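Local structure of putative alpha-N-acetylgalactosaminidase (Bacillus halodurans C-125, 3CC1) at residues L130-H141 with Y153-S164. The protein probably hydrolyses terminal alpha-linked N-acetylgalactosamine from glycoconjugates, as a putative alpha-N-acetylgalactosaminidase with a TIM-barrel catalytic domain. Sequence-based numbering, arbitrary orientation.
Sequences LGSTKTAREIAH and YGVDPTKEGAQS. With SO4 (sulfate ion), chain D.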
ATOM      1  N   LEU A 130      31.673 -31.999 -21.081  1.00 26.21           N
ATOM      2  CA  LEU A 130      32.746 -31.779 -22.045  1.00 27.72           C
ATOM      3  C   LEU A 130      33.883 -30.979 -21.421  1.00 29.41           C
ATOM      4  O   LEU A 130      33.666 -29.953 -20.803  1.00 30.95           O
ATOM      5  CB  LEU A 130      32.190 -31.052 -23.270  1.00 27.36           C
ATOM      6  CG  LEU A 130      33.055 -30.892 -24.499  1.00 28.05           C
ATOM      7  CD1 LEU A 130      33.506 -32.276 -25.067  1.00 25.55           C
ATOM      8  CD2 LEU A 130      32.260 -30.081 -25.517  1.00 28.58           C
ATOM      9  N   GLY A 131      35.103 -31.469 -21.556  1.00 31.81           N
ATOM     10  CA  GLY A 131      36.257 -30.745 -21.019  1.00 32.52           C
ATOM     11  C   GLY A 131      36.412 -30.937 -19.531  1.00 33.32           C
ATOM     12  O   GLY A 131      37.124 -30.178 -18.829  1.00 35.29           O
ATOM     13  N   SER A 132      35.753 -31.954 -19.024  1.00 32.30           N
ATOM     14  CA  SER A 132      35.813 -32.217 -17.608  1.00 31.64           C
ATOM     15  C   SER A 132      36.149 -33.672 -17.410  1.00 30.44           C
ATOM     16  O   SER A 132      36.333 -34.397 -18.359  1.00 30.88           O
ATOM     17  CB  SER A 132      34.448 -31.916 -16.977  1.00 31.68           C
ATOM     18  OG  SER A 132      34.467 -32.154 -15.600  1.00 31.58           O
ATOM     19  N   THR A 133      36.162 -34.102 -16.168  1.00 29.07           N
ATOM     20  CA  THR A 133      36.242 -35.503 -15.869  1.00 28.65           C
ATOM     21  C   THR A 133      34.964 -35.952 -15.169  1.00 27.56           C
ATOM     22  O   THR A 133      34.909 -36.997 -14.537  1.00 27.92           O
ATOM     23  CB  THR A 133      37.478 -35.790 -14.989  1.00 28.78           C
ATOM     24  OG1 THR A 133      37.319 -35.155 -13.711  1.00 30.67           O
ATOM     25  CG2 THR A 133      38.757 -35.255 -15.682  1.00 29.66           C
ATOM     26  N   LYS A 134      33.914 -35.163 -15.289  1.00 26.66           N
ATOM     27  CA  LYS A 134      32.718 -35.430 -14.504  1.00 25.91           C
ATOM     28  C   LYS A 134      31.511 -35.621 -15.395  1.00 24.87           C
ATOM     29  O   LYS A 134      31.561 -35.370 -16.574  1.00 24.27           O
ATOM     30  CB  LYS A 134      32.481 -34.262 -13.520  1.00 26.03           C
ATOM     31  CG  LYS A 134      33.700 -33.982 -12.620  1.00 28.49           C
ATOM     32  CD  LYS A 134      33.918 -35.096 -11.625  1.00 29.73           C
ATOM     33  CE  LYS A 134      35.116 -34.818 -10.744  1.00 33.30           C
ATOM     34  NZ  LYS A 134      35.366 -35.977  -9.853  1.00 34.19           N
ATOM     35  N   THR A 135      30.420 -36.052 -14.788  1.00 24.84           N
ATOM     36  CA  THR A 135      29.155 -36.220 -15.467  1.00 24.68           C
ATOM     37  C   THR A 135      28.064 -35.343 -14.873  1.00 24.34           C
ATOM     38  O   THR A 135      28.220 -34.766 -13.805  1.00 23.45           O
ATOM     39  CB  THR A 135      28.640 -37.634 -15.319  1.00 25.33           C
ATOM     40  OG1 THR A 135      28.373 -37.894 -13.924  1.00 26.41           O
ATOM     41  CG2 THR A 135      29.639 -38.645 -15.857  1.00 26.85           C
ATOM     42  N   ALA A 136      26.930 -35.312 -15.564  1.00 23.21           N
ATOM     43  CA  ALA A 136      25.820 -34.472 -15.177  1.00 23.64           C
ATOM     44  C   ALA A 136      25.389 -34.745 -13.753  1.00 23.14           C
ATOM     45  O   ALA A 136      25.085 -33.822 -13.003  1.00 23.36           O
ATOM     46  CB  ALA A 136      24.615 -34.634 -16.145  1.00 22.32           C
ATOM     47  N   ARG A 137      25.354 -36.006 -13.370  1.00 24.03           N
ATOM     48  CA  ARG A 137      24.909 -36.353 -12.025  1.00 25.23           C
ATOM     49  C   ARG A 137      25.851 -35.837 -10.971  1.00 25.78           C
ATOM     50  O   ARG A 137      25.450 -35.623  -9.828  1.00 27.45           O
ATOM     51  CB  ARG A 137      24.745 -37.854 -11.857  1.00 25.43           C
ATOM     52  CG  ARG A 137      23.623 -38.392 -12.698  1.00 28.89           C
ATOM     53  CD  ARG A 137      23.434 -39.889 -12.507  1.00 32.27           C
ATOM     54  NE  ARG A 137      22.326 -40.326 -13.343  1.00 35.71           N
ATOM     55  CZ  ARG A 137      21.798 -41.534 -13.298  1.00 39.72           C
ATOM     56  NH1 ARG A 137      22.282 -42.429 -12.448  1.00 40.86           N
ATOM     57  NH2 ARG A 137      20.780 -41.844 -14.084  1.00 40.54           N
ATOM     58  N   GLU A 138      27.103 -35.636 -11.347  1.00 24.90           N
ATOM     59  CA  GLU A 138      28.118 -35.223 -10.384  1.00 24.92           C
ATOM     60  C   GLU A 138      28.167 -33.721 -10.175  1.00 24.44           C
ATOM     61  O   GLU A 138      28.836 -33.251  -9.267  1.00 24.18           O
ATOM     62  CB  GLU A 138      29.488 -35.728 -10.815  1.00 24.56           C
ATOM     63  CG  GLU A 138      29.548 -37.227 -10.791  1.00 25.15           C
ATOM     64  CD  GLU A 138      30.871 -37.803 -11.318  1.00 27.55           C
ATOM     65  OE1 GLU A 138      31.331 -37.446 -12.414  1.00 27.38           O
ATOM     66  OE2 GLU A 138      31.442 -38.645 -10.611  1.00 32.40           O
ATOM     67  N   ILE A 139      27.462 -32.985 -11.028  1.00 24.29           N
ATOM     68  CA  ILE A 139      27.468 -31.535 -10.967  1.00 24.15           C
ATOM     69  C   ILE A 139      26.081 -30.942 -10.732  1.00 24.71           C
ATOM     70  O   ILE A 139      25.995 -29.780 -10.396  1.00 26.57           O
ATOM     71  CB  ILE A 139      28.162 -30.863 -12.197  1.00 23.95           C
ATOM     72  CG1 ILE A 139      27.348 -31.041 -13.493  1.00 24.66           C
ATOM     73  CG2 ILE A 139      29.597 -31.380 -12.351  1.00 23.36           C
ATOM     74  CD1 ILE A 139      27.675 -29.947 -14.643  1.00 25.17           C
ATOM     75  N   ALA A 140      25.012 -31.723 -10.889  1.00 24.85           N
ATOM     76  CA  ALA A 140      23.652 -31.210 -10.750  1.00 26.08           C
ATOM     77  C   ALA A 140      23.285 -31.040  -9.290  1.00 27.11           C
ATOM     78  O   ALA A 140      23.780 -31.719  -8.387  1.00 29.20           O
ATOM     79  CB  ALA A 140      22.601 -32.109 -11.465  1.00 24.63           C
ATOM     80  N   HIS A 141      22.442 -30.068  -9.066  1.00 28.09           N
ATOM     81  CA  HIS A 141      21.885 -29.806  -7.766  1.00 28.70           C
ATOM     82  C   HIS A 141      20.393 -30.086  -7.901  1.00 27.78           C
ATOM     83  O   HIS A 141      19.641 -29.212  -8.262  1.00 26.09           O
ATOM     84  CB  HIS A 141      22.129 -28.345  -7.446  1.00 29.85           C
ATOM     85  CG  HIS A 141      22.014 -28.028  -5.997  1.00 36.70           C
ATOM     86  ND1 HIS A 141      21.978 -26.732  -5.523  1.00 42.68           N
ATOM     87  CD2 HIS A 141      21.899 -28.840  -4.914  1.00 41.34           C
ATOM     88  CE1 HIS A 141      21.843 -26.762  -4.204  1.00 45.66           C
ATOM     89  NE2 HIS A 141      21.790 -28.027  -3.810  1.00 45.41           N
ATOM     90  N   TYR A 153      17.660 -28.917 -13.957  1.00 21.81           N
ATOM     91  CA  TYR A 153      18.080 -28.819 -12.561  1.00 22.63           C
ATOM     92  C   TYR A 153      19.154 -27.730 -12.519  1.00 23.44           C
ATOM     93  O   TYR A 153      19.814 -27.447 -13.520  1.00 23.05           O
ATOM     94  CB  TYR A 153      18.711 -30.117 -12.053  1.00 22.70           C
ATOM     95  CG  TYR A 153      17.736 -31.264 -11.864  1.00 25.13           C
ATOM     96  CD1 TYR A 153      16.666 -31.150 -10.996  1.00 24.07           C
ATOM     97  CD2 TYR A 153      17.918 -32.472 -12.529  1.00 25.26           C
ATOM     98  CE1 TYR A 153      15.802 -32.220 -10.800  1.00 27.85           C
ATOM     99  CE2 TYR A 153      17.061 -33.537 -12.345  1.00 26.26           C
ATOM    100  CZ  TYR A 153      16.014 -33.408 -11.482  1.00 28.16           C
ATOM    101  OH  TYR A 153      15.140 -34.458 -11.320  1.00 29.14           O
ATOM    102  N   GLY A 154      19.287 -27.105 -11.359  1.00 23.43           N
ATOM    103  CA  GLY A 154      20.427 -26.281 -11.073  1.00 23.47           C
ATOM    104  C   GLY A 154      21.747 -27.008 -11.186  1.00 23.88           C
ATOM    105  O   GLY A 154      21.854 -28.207 -10.956  1.00 24.27           O
ATOM    106  N   VAL A 155      22.760 -26.238 -11.548  1.00 24.50           N
ATOM    107  CA  VAL A 155      24.134 -26.671 -11.489  1.00 24.61           C
ATOM    108  C   VAL A 155      24.698 -26.208 -10.144  1.00 25.21           C
ATOM    109  O   VAL A 155      24.538 -25.049  -9.735  1.00 25.60           O
ATOM    110  CB  VAL A 155      24.947 -26.111 -12.664  1.00 24.60           C
ATOM    111  CG1 VAL A 155      26.438 -26.385 -12.484  1.00 23.50           C
ATOM    112  CG2 VAL A 155      24.450 -26.700 -13.989  1.00 23.47           C
ATOM    113  N   ASP A 156      25.331 -27.129  -9.445  1.00 25.90           N
ATOM    114  CA  ASP A 156      25.899 -26.870  -8.136  1.00 26.41           C
ATOM    115  C   ASP A 156      27.300 -26.244  -8.248  1.00 27.17           C
ATOM    116  O   ASP A 156      28.268 -26.909  -8.606  1.00 25.93           O
ATOM    117  CB  ASP A 156      25.966 -28.178  -7.377  1.00 26.78           C
ATOM    118  CG  ASP A 156      26.444 -28.019  -5.949  1.00 28.55           C
ATOM    119  OD1 ASP A 156      27.059 -26.983  -5.563  1.00 28.60           O
ATOM    120  OD2 ASP A 156      26.205 -28.990  -5.212  1.00 32.10           O
ATOM    121  N   PRO A 157      27.411 -24.959  -7.907  1.00 28.25           N
ATOM    122  CA  PRO A 157      28.656 -24.251  -8.124  1.00 29.41           C
ATOM    123  C   PRO A 157      29.762 -24.702  -7.194  1.00 29.46           C
ATOM    124  O   PRO A 157      30.887 -24.243  -7.352  1.00 30.18           O
ATOM    125  CB  PRO A 157      28.299 -22.790  -7.844  1.00 29.98           C
ATOM    126  CG  PRO A 157      27.009 -22.812  -7.149  1.00 30.57           C
ATOM    127  CD  PRO A 157      26.318 -24.064  -7.504  1.00 29.21           C
ATOM    128  N   THR A 158      29.457 -25.598  -6.256  1.00 29.23           N
ATOM    129  CA  THR A 158      30.491 -26.077  -5.334  1.00 29.37           C
ATOM    130  C   THR A 158      31.192 -27.289  -5.910  1.00 29.32           C
ATOM    131  O   THR A 158      32.137 -27.758  -5.330  1.00 28.67           O
ATOM    132  CB  THR A 158      29.959 -26.456  -3.933  1.00 29.39           C
ATOM    133  OG1 THR A 158      29.122 -27.619  -4.015  1.00 29.85           O
ATOM    134  CG2 THR A 158      29.170 -25.293  -3.292  1.00 29.86           C
ATOM    135  N   LYS A 159      30.747 -27.758  -7.076  1.00 28.79           N
ATOM    136  CA  LYS A 159      31.225 -29.019  -7.628  1.00 28.63           C
ATOM    137  C   LYS A 159      32.229 -28.862  -8.737  1.00 28.20           C
ATOM    138  O   LYS A 159      32.104 -28.028  -9.620  1.00 28.01           O
ATOM    139  CB  LYS A 159      30.083 -29.844  -8.178  1.00 28.89           C
ATOM    140  CG  LYS A 159      29.085 -30.257  -7.166  1.00 30.39           C
ATOM    141  CD  LYS A 159      29.645 -31.253  -6.208  1.00 33.44           C
ATOM    142  CE  LYS A 159      28.519 -31.887  -5.457  1.00 36.52           C
ATOM    143  NZ  LYS A 159      28.974 -32.460  -4.165  1.00 41.16           N
ATOM    144  N   GLU A 160      33.231 -29.720  -8.689  1.00 27.60           N
ATOM    145  CA  GLU A 160      34.158 -29.841  -9.780  1.00 27.54           C
ATOM    146  C   GLU A 160      33.405 -30.274 -11.002  1.00 25.90           C
ATOM    147  O   GLU A 160      32.595 -31.224 -10.954  1.00 25.12           O
ATOM    148  CB  GLU A 160      35.278 -30.839  -9.454  1.00 28.15           C
ATOM    149  CG  GLU A 160      36.145 -31.124 -10.625  1.00 30.57           C
ATOM    150  CD  GLU A 160      37.405 -31.907 -10.243  1.00 36.62           C
ATOM    151  OE1 GLU A 160      37.437 -32.597  -9.190  1.00 37.48           O
ATOM    152  OE2 GLU A 160      38.375 -31.823 -11.025  1.00 42.12           O
ATOM    153  N   GLY A 161      33.649 -29.536 -12.081  1.00 25.38           N
ATOM    154  CA  GLY A 161      33.010 -29.783 -13.386  1.00 24.76           C
ATOM    155  C   GLY A 161      31.851 -28.871 -13.727  1.00 25.36           C
ATOM    156  O   GLY A 161      31.373 -28.855 -14.869  1.00 24.91           O
ATOM    157  N   ALA A 162      31.390 -28.097 -12.739  1.00 25.07           N
ATOM    158  CA  ALA A 162      30.251 -27.200 -12.933  1.00 24.11           C
ATOM    159  C   ALA A 162      30.600 -26.062 -13.907  1.00 24.30           C
ATOM    160  O   ALA A 162      29.812 -25.726 -14.829  1.00 23.00           O
ATOM    161  CB  ALA A 162      29.776 -26.632 -11.572  1.00 23.95           C
ATOM    162  N   GLN A 163      31.766 -25.451 -13.695  1.00 23.60           N
ATOM    163  CA  GLN A 163      32.215 -24.351 -14.537  1.00 23.34           C
ATOM    164  C   GLN A 163      32.438 -24.880 -15.952  1.00 23.36           C
ATOM    165  O   GLN A 163      32.152 -24.208 -16.942  1.00 23.23           O
ATOM    166  CB  GLN A 163      33.516 -23.730 -13.998  1.00 24.50           C
ATOM    167  CG  GLN A 163      33.984 -22.557 -14.845  1.00 25.03           C
ATOM    168  CD  GLN A 163      33.019 -21.405 -14.793  1.00 25.62           C
ATOM    169  OE1 GLN A 163      32.799 -20.826 -13.721  1.00 27.44           O
ATOM    170  NE2 GLN A 163      32.441 -21.048 -15.937  1.00 26.02           N
ATOM    171  N   SER A 164      32.926 -26.113 -16.037  1.00 23.36           N
ATOM    172  CA  SER A 164      33.203 -26.743 -17.337  1.00 23.36           C
ATOM    173  C   SER A 164      31.932 -26.896 -18.149  1.00 22.54           C
ATOM    174  O   SER A 164      31.915 -26.657 -19.367  1.00 22.28           O
ATOM    175  CB  SER A 164      33.863 -28.113 -17.178  1.00 23.96           C
ATOM    176  OG  SER A 164      35.175 -27.980 -16.671  1.00 25.73           O
TER
HETATM  177  S   SO4 D 434      35.914 -27.029 -13.282  1.00 39.38           S
HETATM  178  O1  SO4 D 434      36.421 -25.668 -13.430  1.00 37.90           O
HETATM  179  O2  SO4 D 434      35.464 -27.350 -11.935  1.00 37.95           O
HETATM  180  O3  SO4 D 434      36.966 -27.970 -13.598  1.00 42.25           O
HETATM  181  O4  SO4 D 434      34.820 -27.291 -14.223  1.00 40.22           O
HETATM  182  O   HOH W   1      34.079 -27.273 -21.186  1.00 32.60           O
HETATM  183  O   HOH W   2      36.749 -30.172 -14.690  1.00 40.43           O
HETATM  184  O   HOH W   3      37.567 -32.338 -13.682  1.00 49.09           O
HETATM  185  O   HOH W   4      31.601 -33.001  -9.375  1.00 30.50           O
HETATM  186  O   HOH W   5      24.659 -31.117  -5.602  1.00 44.22           O
HETATM  187  O   HOH W   6      22.132 -24.590  -8.211  1.00 35.77           O
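Over one face of the His141 ring lies the carboxylate of Asp156, with OD2 4.3 Å above the ring plane and toward its rim. The two planes are 32° apart. A water sits in plane at the ring edge and is held by Val155 O. With CG anti to the backbone N in both residues (chi1 -161° in His141, -175° in Asp156), the carboxylate is brought over the ring. Their CB atoms also touch. Thr158 N bonds Asp156 OD1 in an Asx turn, and Thr158 OG1 adds a second bond from the same face of the carboxylate. Two backbone bonds, Asp156 N to Ile139 O at 2.9 Å and His141 N to Gly154 O at 2.7 Å, flank the antiparallel non-hydrogen-bonded pair Ala140-Val155 of hairpin 140-141/152-155. Ile139 packs its CG2 on Glu160 O and Gly161 C, while helix 162-175 adds Tyr165 against it. Lys134 crosses Glu160 at about a right angle. Lys134 CG rests on Glu160 O at 3.4 Å. Lys134 CE lies 3.6 Å from Glu160 OE1, and Lys134 NZ stays 4.0 Å from it, too far for a salt bridge. With an alanine in its place the Glu160 carboxylate would probably lose this neighbour and its nearby positive charge, and be freer to turn. Waters join Leu130 O to Ser164 O and Thr133 OG1 to Glu160 OE2. Gly161 N (2.8 Å to O2) and Ser164 N and OG (2.6 Å from OG to O4) bind a sulfate, probably from the crystallisation liquor. The N-terminus of helix 162-175 thus offers donors to an anion.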